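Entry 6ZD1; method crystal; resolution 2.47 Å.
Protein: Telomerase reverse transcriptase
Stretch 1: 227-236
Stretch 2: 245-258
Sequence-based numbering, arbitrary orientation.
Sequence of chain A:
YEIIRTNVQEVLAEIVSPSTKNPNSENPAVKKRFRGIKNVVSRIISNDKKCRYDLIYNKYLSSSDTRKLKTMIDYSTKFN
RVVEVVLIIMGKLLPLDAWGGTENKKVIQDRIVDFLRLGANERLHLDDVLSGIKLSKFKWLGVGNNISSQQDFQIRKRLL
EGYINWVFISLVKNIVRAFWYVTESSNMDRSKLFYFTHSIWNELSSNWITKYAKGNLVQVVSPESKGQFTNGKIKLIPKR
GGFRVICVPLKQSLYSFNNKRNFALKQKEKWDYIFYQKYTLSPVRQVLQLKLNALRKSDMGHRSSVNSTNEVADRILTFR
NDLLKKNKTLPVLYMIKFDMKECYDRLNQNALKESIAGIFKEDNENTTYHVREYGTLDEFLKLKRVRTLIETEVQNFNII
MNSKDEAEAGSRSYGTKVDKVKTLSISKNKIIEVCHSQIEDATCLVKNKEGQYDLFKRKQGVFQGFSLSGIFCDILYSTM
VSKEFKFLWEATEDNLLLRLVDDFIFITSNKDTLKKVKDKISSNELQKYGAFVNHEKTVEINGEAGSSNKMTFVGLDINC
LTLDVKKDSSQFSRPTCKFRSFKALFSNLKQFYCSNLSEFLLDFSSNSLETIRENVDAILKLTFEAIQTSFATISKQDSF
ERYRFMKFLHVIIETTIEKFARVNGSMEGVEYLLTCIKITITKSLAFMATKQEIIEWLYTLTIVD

Stretch 1 (227-236) GQFTNGKIKL
Stretch 2 245-258: VICVPLKQSLYSFN

Five backbone hydrogen bonds join the two stretches as neighbouring antiparallel strands. K233 and V248 form a reciprocal pair, with K233 N donating to V248 O at 2.9 Å and V248 N donating to K233 O at 2.8 Å, the latter almost linear at 177°. K235 and I246 repeat the pattern two residues on: K235 N reaches I246 O at 2.6 Å, and I246 N returns to K235 O at 2.9 Å. The ladder extends beyond these rings through L250 N, which donates to N231 O at 2.9 Å.

The register follows from these bonds. G232 lies opposite P249, I234 opposite C247 and L236 opposite V245 as non-hydrogen-bonded pairs, with CA–CA separations of 4.0, 4.6 and 5.2 Å; the hydrogen-bonded pairs K233–V248 and K235–I246 have CA–CA separations of 5.2 and 5.0 Å. Strand directions differ by 139°, so the strands are antiparallel but markedly crossed, and the axes approach to 4.2 Å. Extended phi/psi values prevail in both strands, for example -149/159 at G232, -109/139 at K233, -76/128 at I234 and -115/141 at I246. CA-H...O contacts supplement the ladder, including I234 CA to I246 O at 3.4 Å and P249 CA to N231 O at 3.4 Å.

Side chains alternate between the faces. I234, L236, V245 and C247 share one, where I234 CG2 meets V245 CG1 at 3.9 Å and L236 CD2 meets V245 CG2 at 4.1 Å. I234 and L236 are both m,t, while V245 is t. On the other face, K233, K235, I246 and V248 gather; the aliphatic base of K235 packs against V248 (t), with K235 CB 3.9 Å from V248 CG2. K235 is t at chi1 and chi2, and its end leads away, as does that of I246 (m,m).

G232 permits a close approach: its CA is 3.6 Å from C247 SG and 3.1 Å from V248 O, and a CB here would clash with the sulfur. Past P249, L250 (m,t) points toward the first stretch, with its CG 4.3 Å from K233 N. K233 (t,t,p,t) extends its NZ to 4.1 Å from F257 CE1, approaching the ring obliquely; F257 has chi1 t and chi2 77°.

At the outer end, a type I turn from G227 to T230 precedes the first strand, and Q228 CA lies 4.6 Å from S253 CA. S253 (chi1 p) caps the helix 254–258: its OG accepts a weak bond from S256 N at 3.4 Å, while F257 N donates to S253 O at 2.9 Å. The contact buries 759 Å² between the two stretches, both sides summed.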

ATOM      1  N   GLY A 227       6.221   1.842 -27.269  1.00114.80           N
ATOM      2  CA  GLY A 227       6.715   1.376 -25.989  1.00114.51           C
ATOM      3  C   GLY A 227       6.523   2.444 -24.934  1.00111.30           C
ATOM      4  O   GLY A 227       7.081   2.367 -23.835  1.00110.13           O
ATOM      5  N   GLN A 228       5.720   3.451 -25.281  1.00107.36           N
ATOM      6  CA  GLN A 228       5.559   4.626 -24.430  1.00109.56           C
ATOM      7  C   GLN A 228       4.985   4.260 -23.066  1.00112.30           C
ATOM      8  O   GLN A 228       5.388   4.829 -22.044  1.00110.83           O
ATOM      9  CB  GLN A 228       4.675   5.652 -25.138  1.00111.50           C
ATOM     10  CG  GLN A 228       5.229   6.103 -26.485  1.00120.08           C
ATOM     11  CD  GLN A 228       4.212   6.858 -27.321  1.00136.67           C
ATOM     12  OE1 GLN A 228       3.007   6.633 -27.209  1.00146.39           O
ATOM     13  NE2 GLN A 228       4.697   7.761 -28.167  1.00139.51           N
ATOM     14  N   PHE A 229       4.047   3.313 -23.026  1.00109.10           N
ATOM     15  CA  PHE A 229       3.306   3.009 -21.807  1.00 99.08           C
ATOM     16  C   PHE A 229       3.502   1.568 -21.351  1.00 94.99           C
ATOM     17  O   PHE A 229       2.686   1.048 -20.583  1.00 96.17           O
ATOM     18  CB  PHE A 229       1.821   3.300 -22.017  1.00104.14           C
ATOM     19  CG  PHE A 229       1.549   4.673 -22.557  1.00104.18           C
ATOM     20  CD1 PHE A 229       2.129   5.786 -21.970  1.00 98.42           C
ATOM     21  CD2 PHE A 229       0.733   4.850 -23.663  1.00 99.78           C
ATOM     22  CE1 PHE A 229       1.890   7.051 -22.465  1.00 96.95           C
ATOM     23  CE2 PHE A 229       0.487   6.112 -24.165  1.00 98.70           C
ATOM     24  CZ  PHE A 229       1.068   7.216 -23.565  1.00 98.42           C
ATOM     25  N   THR A 230       4.573   0.917 -21.797  1.00 84.49           N
ATOM     26  CA  THR A 230       4.875  -0.448 -21.390  1.00 83.15           C
ATOM     27  C   THR A 230       6.234  -0.566 -20.715  1.00 78.72           C
ATOM     28  O   THR A 230       6.696  -1.688 -20.467  1.00 75.69           O
ATOM     29  CB  THR A 230       4.807  -1.389 -22.595  1.00 85.98           C
ATOM     30  OG1 THR A 230       5.596  -0.857 -23.669  1.00 85.15           O
ATOM     31  CG2 THR A 230       3.365  -1.552 -23.056  1.00 81.87           C
ATOM     32  N   ASN A 231       6.886   0.551 -20.416  1.00 73.59           N
ATOM     33  CA  ASN A 231       8.174   0.545 -19.742  1.00 71.20           C
ATOM     34  C   ASN A 231       7.978   0.721 -18.243  1.00 70.91           C
ATOM     35  O   ASN A 231       7.031   1.370 -17.792  1.00 82.49           O
ATOM     36  CB  ASN A 231       9.088   1.648 -20.279  1.00 86.19           C
ATOM     37  CG  ASN A 231       9.388   1.491 -21.757  1.00 88.54           C
ATOM     38  OD1 ASN A 231       9.469   2.474 -22.491  1.00103.76           O
ATOM     39  ND2 ASN A 231       9.549   0.250 -22.203  1.00 83.38           N
ATOM     40  N   GLY A 232       8.886   0.129 -17.474  1.00 67.84           N
ATOM     41  CA  GLY A 232       8.859   0.273 -16.032  1.00 66.09           C
ATOM     42  C   GLY A 232      10.262   0.218 -15.471  1.00 65.16           C
ATOM     43  O   GLY A 232      11.189  -0.286 -16.111  1.00 67.31           O
ATOM     44  N   LYS A 233      10.412   0.758 -14.266  1.00 72.07           N
ATOM     45  CA  LYS A 233      11.672   0.710 -13.541  1.00 76.07           C
ATOM     46  C   LYS A 233      11.535  -0.244 -12.363  1.00 78.00           C
ATOM     47  O   LYS A 233      10.501  -0.270 -11.686  1.00 64.24           O
ATOM     48  CB  LYS A 233      12.098   2.100 -13.058  1.00 81.84           C
ATOM     49  CG  LYS A 233      13.547   2.163 -12.583  1.00 85.11           C
ATOM     50  CD  LYS A 233      14.149   3.551 -12.775  1.00 89.14           C
ATOM     51  CE  LYS A 233      13.431   4.597 -11.939  1.00 97.45           C
ATOM     52  NZ  LYS A 233      14.028   5.952 -12.111  1.00103.28           N
ATOM     53  N   ILE A 234      12.575  -1.036 -12.137  1.00 72.49           N
ATOM     54  CA  ILE A 234      12.538  -2.085 -11.127  1.00 66.40           C
ATOM     55  C   ILE A 234      12.665  -1.477  -9.736  1.00 75.70           C
ATOM     56  O   ILE A 234      13.593  -0.709  -9.457  1.00 75.52           O
ATOM     57  CB  ILE A 234      13.646  -3.115 -11.379  1.00 66.79           C
ATOM     58  CG1 ILE A 234      13.456  -3.769 -12.742  1.00 71.27           C
ATOM     59  CG2 ILE A 234      13.650  -4.166 -10.285  1.00 84.22           C
ATOM     60  CD1 ILE A 234      14.478  -4.830 -13.030  1.00 88.30           C
ATOM     61  N   LYS A 235      11.733  -1.836  -8.858  1.00 71.51           N
ATOM     62  CA  LYS A 235      11.770  -1.489  -7.444  1.00 66.56           C
ATOM     63  C   LYS A 235      11.884  -2.772  -6.631  1.00 72.06           C
ATOM     64  O   LYS A 235      11.218  -3.767  -6.933  1.00 75.37           O
ATOM     65  CB  LYS A 235      10.518  -0.704  -7.033  1.00 64.72           C
ATOM     66  CG  LYS A 235      10.717   0.198  -5.829  1.00 68.18           C
ATOM     67  CD  LYS A 235       9.511   1.099  -5.604  1.00 74.75           C
ATOM     68  CE  LYS A 235       8.524   0.477  -4.629  1.00 88.74           C
ATOM     69  NZ  LYS A 235       9.075   0.423  -3.242  1.00 89.27           N
ATOM     70  N   LEU A 236      12.743  -2.758  -5.615  1.00 71.71           N
ATOM     71  CA  LEU A 236      13.011  -3.933  -4.797  1.00 77.09           C
ATOM     72  C   LEU A 236      12.481  -3.731  -3.382  1.00 79.59           C
ATOM     73  O   LEU A 236      12.494  -2.615  -2.854  1.00 79.25           O
ATOM     74  CB  LEU A 236      14.506  -4.248  -4.757  1.00 75.06           C
ATOM     75  CG  LEU A 236      15.104  -4.670  -6.099  1.00 73.78           C
ATOM     76  CD1 LEU A 236      16.588  -4.968  -5.965  1.00 73.46           C
ATOM     77  CD2 LEU A 236      14.363  -5.872  -6.665  1.00 79.80           C
ATOM     78  N   VAL A 245      10.400  -8.323  -6.621  1.00 85.43           N
ATOM     79  CA  VAL A 245      10.680  -7.520  -7.801  1.00 83.62           C
ATOM     80  C   VAL A 245       9.371  -6.875  -8.228  1.00 82.57           C
ATOM     81  O   VAL A 245       8.419  -7.563  -8.615  1.00 86.00           O
ATOM     82  CB  VAL A 245      11.298  -8.357  -8.928  1.00 83.16           C
ATOM     83  CG1 VAL A 245      11.645  -7.466 -10.108  1.00 78.70           C
ATOM     84  CG2 VAL A 245      12.536  -9.084  -8.424  1.00 90.96           C
ATOM     85  N   ILE A 246       9.315  -5.553  -8.128  1.00 80.47           N
ATOM     86  CA  ILE A 246       8.171  -4.766  -8.563  1.00 79.08           C
ATOM     87  C   ILE A 246       8.624  -3.885  -9.716  1.00 79.21           C
ATOM     88  O   ILE A 246       9.744  -3.359  -9.704  1.00 76.85           O
ATOM     89  CB  ILE A 246       7.593  -3.914  -7.413  1.00 80.50           C
ATOM     90  CG1 ILE A 246       7.274  -4.800  -6.207  1.00 81.94           C
ATOM     91  CG2 ILE A 246       6.347  -3.167  -7.869  1.00 90.55           C
ATOM     92  CD1 ILE A 246       6.337  -5.942  -6.529  1.00 82.51           C
ATOM     93  N   CYS A 247       7.764  -3.738 -10.715  1.00 75.47           N
ATOM     94  CA  CYS A 247       8.029  -2.875 -11.855  1.00 72.94           C
ATOM     95  C   CYS A 247       7.090  -1.681 -11.770  1.00 73.42           C
ATOM     96  O   CYS A 247       5.865  -1.845 -11.802  1.00 72.79           O
ATOM     97  CB  CYS A 247       7.841  -3.631 -13.169  1.00 77.53           C
ATOM     98  SG  CYS A 247       8.819  -2.987 -14.539  1.00 77.97           S
ATOM     99  N   VAL A 248       7.663  -0.489 -11.635  1.00 73.62           N
ATOM    100  CA  VAL A 248       6.903   0.750 -11.500  1.00 77.81           C
ATOM    101  C   VAL A 248       6.812   1.400 -12.885  1.00 70.69           C
ATOM    102  O   VAL A 248       7.853   1.727 -13.464  1.00 72.21           O
ATOM    103  CB  VAL A 248       7.557   1.709 -10.494  1.00 70.79           C
ATOM    104  CG1 VAL A 248       6.696   2.948 -10.313  1.00 58.71           C
ATOM    105  CG2 VAL A 248       7.791   1.004  -9.162  1.00 74.05           C
ATOM    106  N   PRO A 249       5.610   1.595 -13.424  1.00 68.95           N
ATOM    107  CA  PRO A 249       5.498   2.120 -14.795  1.00 76.31           C
ATOM    108  C   PRO A 249       6.127   3.499 -14.932  1.00 76.02           C
ATOM    109  O   PRO A 249       5.851   4.411 -14.151  1.00 77.44           O
ATOM    110  CB  PRO A 249       3.982   2.169 -15.026  1.00 72.17           C
ATOM    111  CG  PRO A 249       3.418   1.173 -14.066  1.00 77.80           C
ATOM    112  CD  PRO A 249       4.302   1.240 -12.858  1.00 75.20           C
ATOM    113  N   LEU A 250       6.990   3.638 -15.936  1.00 66.45           N
ATOM    114  CA  LEU A 250       7.557   4.933 -16.283  1.00 80.85           C
ATOM    115  C   LEU A 250       6.522   5.775 -17.012  1.00 83.39           C
ATOM    116  O   LEU A 250       5.870   5.305 -17.948  1.00 80.02           O
ATOM    117  CB  LEU A 250       8.797   4.766 -17.161  1.00 81.34           C
ATOM    118  CG  LEU A 250      10.125   4.500 -16.455  1.00 88.01           C
ATOM    119  CD1 LEU A 250      11.249   4.454 -17.475  1.00 81.47           C
ATOM    120  CD2 LEU A 250      10.391   5.564 -15.399  1.00 80.51           C
ATOM    121  N   LYS A 251       6.385   7.027 -16.593  1.00 85.15           N
ATOM    122  CA  LYS A 251       5.491   7.952 -17.270  1.00 81.20           C
ATOM    123  C   LYS A 251       6.137   8.596 -18.488  1.00 80.55           C
ATOM    124  O   LYS A 251       5.597   9.570 -19.020  1.00 75.55           O
ATOM    125  CB  LYS A 251       5.022   9.031 -16.293  1.00 87.50           C
ATOM    126  CG  LYS A 251       4.716   8.515 -14.891  1.00 78.19           C
ATOM    127  CD  LYS A 251       3.637   7.446 -14.903  1.00 78.34           C
ATOM    128  CE  LYS A 251       3.280   7.001 -13.493  1.00 93.53           C
ATOM    129  NZ  LYS A 251       2.717   8.116 -12.680  1.00 94.93           N
ATOM    130  N   GLN A 252       7.281   8.078 -18.933  1.00 87.39           N
ATOM    131  CA  GLN A 252       8.001   8.609 -20.080  1.00 93.36           C
ATOM    132  C   GLN A 252       8.300   7.495 -21.071  1.00 95.78           C
ATOM    133  O   GLN A 252       8.178   6.304 -20.769  1.00 98.60           O
ATOM    134  CB  GLN A 252       9.324   9.267 -19.671  1.00 89.88           C
ATOM    135  CG  GLN A 252       9.258  10.129 -18.443  1.00 95.88           C
ATOM    136  CD  GLN A 252      10.635  10.530 -17.976  1.00 78.99           C
ATOM    137  OE1 GLN A 252      11.287  11.376 -18.584  1.00 97.77           O
ATOM    138  NE2 GLN A 252      11.095   9.909 -16.898  1.00 81.93           N
ATOM    139  N   SER A 253       8.716   7.904 -22.264  1.00 92.74           N
ATOM    140  CA  SER A 253       9.360   6.985 -23.183  1.00 86.65           C
ATOM    141  C   SER A 253      10.837   6.857 -22.822  1.00 85.90           C
ATOM    142  O   SER A 253      11.367   7.591 -21.983  1.00 92.58           O
ATOM    143  CB  SER A 253       9.196   7.465 -24.625  1.00 93.94           C
ATOM    144  OG  SER A 253       9.828   8.718 -24.821  1.00 97.05           O
ATOM    145  N   LEU A 254      11.513   5.904 -23.463  1.00 86.08           N
ATOM    146  CA  LEU A 254      12.937   5.731 -23.197  1.00 94.53           C
ATOM    147  C   LEU A 254      13.731   6.942 -23.671  1.00 95.70           C
ATOM    148  O   LEU A 254      14.667   7.381 -22.993  1.00 96.94           O
ATOM    149  CB  LEU A 254      13.448   4.449 -23.856  1.00 86.45           C
ATOM    150  CG  LEU A 254      14.919   4.109 -23.594  1.00 97.76           C
ATOM    151  CD1 LEU A 254      15.186   3.947 -22.103  1.00 90.75           C
ATOM    152  CD2 LEU A 254      15.337   2.861 -24.357  1.00103.09           C
ATOM    153  N   TYR A 255      13.358   7.507 -24.825  1.00 89.67           N
ATOM    154  CA  TYR A 255      14.034   8.699 -25.330  1.00 93.78           C
ATOM    155  C   TYR A 255      13.934   9.849 -24.335  1.00106.73           C
ATOM    156  O   TYR A 255      14.928  10.522 -24.041  1.00105.52           O
ATOM    157  CB  TYR A 255      13.436   9.106 -26.679  1.00 97.70           C
ATOM    158  CG  TYR A 255      14.121  10.287 -27.332  1.00111.43           C
ATOM    159  CD1 TYR A 255      13.418  11.142 -28.173  1.00110.07           C
ATOM    160  CD2 TYR A 255      15.473  10.540 -27.123  1.00115.31           C
ATOM    161  CE1 TYR A 255      14.038  12.221 -28.777  1.00118.57           C
ATOM    162  CE2 TYR A 255      16.101  11.614 -27.722  1.00 99.90           C
ATOM    163  CZ  TYR A 255      15.380  12.451 -28.548  1.00121.66           C
ATOM    164  OH  TYR A 255      16.000  13.524 -29.149  1.00136.10           O
ATOM    165  N   SER A 256      12.730  10.089 -23.807  1.00 97.36           N
ATOM    166  CA  SER A 256      12.546  11.150 -22.824  1.00 88.29           C
ATOM    167  C   SER A 256      13.264  10.837 -21.519  1.00 99.74           C
ATOM    168  O   SER A 256      13.733  11.754 -20.834  1.00107.31           O
ATOM    169  CB  SER A 256      11.055  11.369 -22.568  1.00 94.52           C
ATOM    170  OG  SER A 256      10.844  12.358 -21.576  1.00 96.33           O
ATOM    171  N   PHE A 257      13.352   9.556 -21.155  1.00101.49           N
ATOM    172  CA  PHE A 257      14.030   9.183 -19.921  1.00 97.08           C
ATOM    173  C   PHE A 257      15.538   9.384 -20.032  1.00101.29           C
ATOM    174  O   PHE A 257      16.182   9.840 -19.080  1.00 92.85           O
ATOM    175  CB  PHE A 257      13.705   7.736 -19.564  1.00 89.88           C
ATOM    176  CG  PHE A 257      14.399   7.255 -18.329  1.00 93.72           C
ATOM    177  CD1 PHE A 257      13.949   7.633 -17.076  1.00 86.56           C
ATOM    178  CD2 PHE A 257      15.506   6.428 -18.419  1.00 98.42           C
ATOM    179  CE1 PHE A 257      14.588   7.197 -15.937  1.00 94.64           C
ATOM    180  CE2 PHE A 257      16.148   5.988 -17.283  1.00 91.00           C
ATOM    181  CZ  PHE A 257      15.690   6.371 -16.040  1.00 98.02           C
ATOM    182  N   ASN A 258      16.120   9.032 -21.183  1.00 97.69           N
ATOM    183  CA  ASN A 258      17.552   9.235 -21.379  1.00100.79           C
ATOM    184  C   ASN A 258      17.904  10.713 -21.487  1.00112.50           C
ATOM    185  O   ASN A 258      18.988  11.121 -21.051  1.00110.54           O
ATOM    186  CB  ASN A 258      18.025   8.487 -22.627  1.00104.02           C
ATOM    187  CG  ASN A 258      18.066   6.984 -22.426  1.00101.22           C
ATOM    188  OD1 ASN A 258      18.279   6.501 -21.313  1.00 99.40           O
ATOM    189  ND2 ASN A 258      17.867   6.235 -23.506  1.00 87.42           N
TER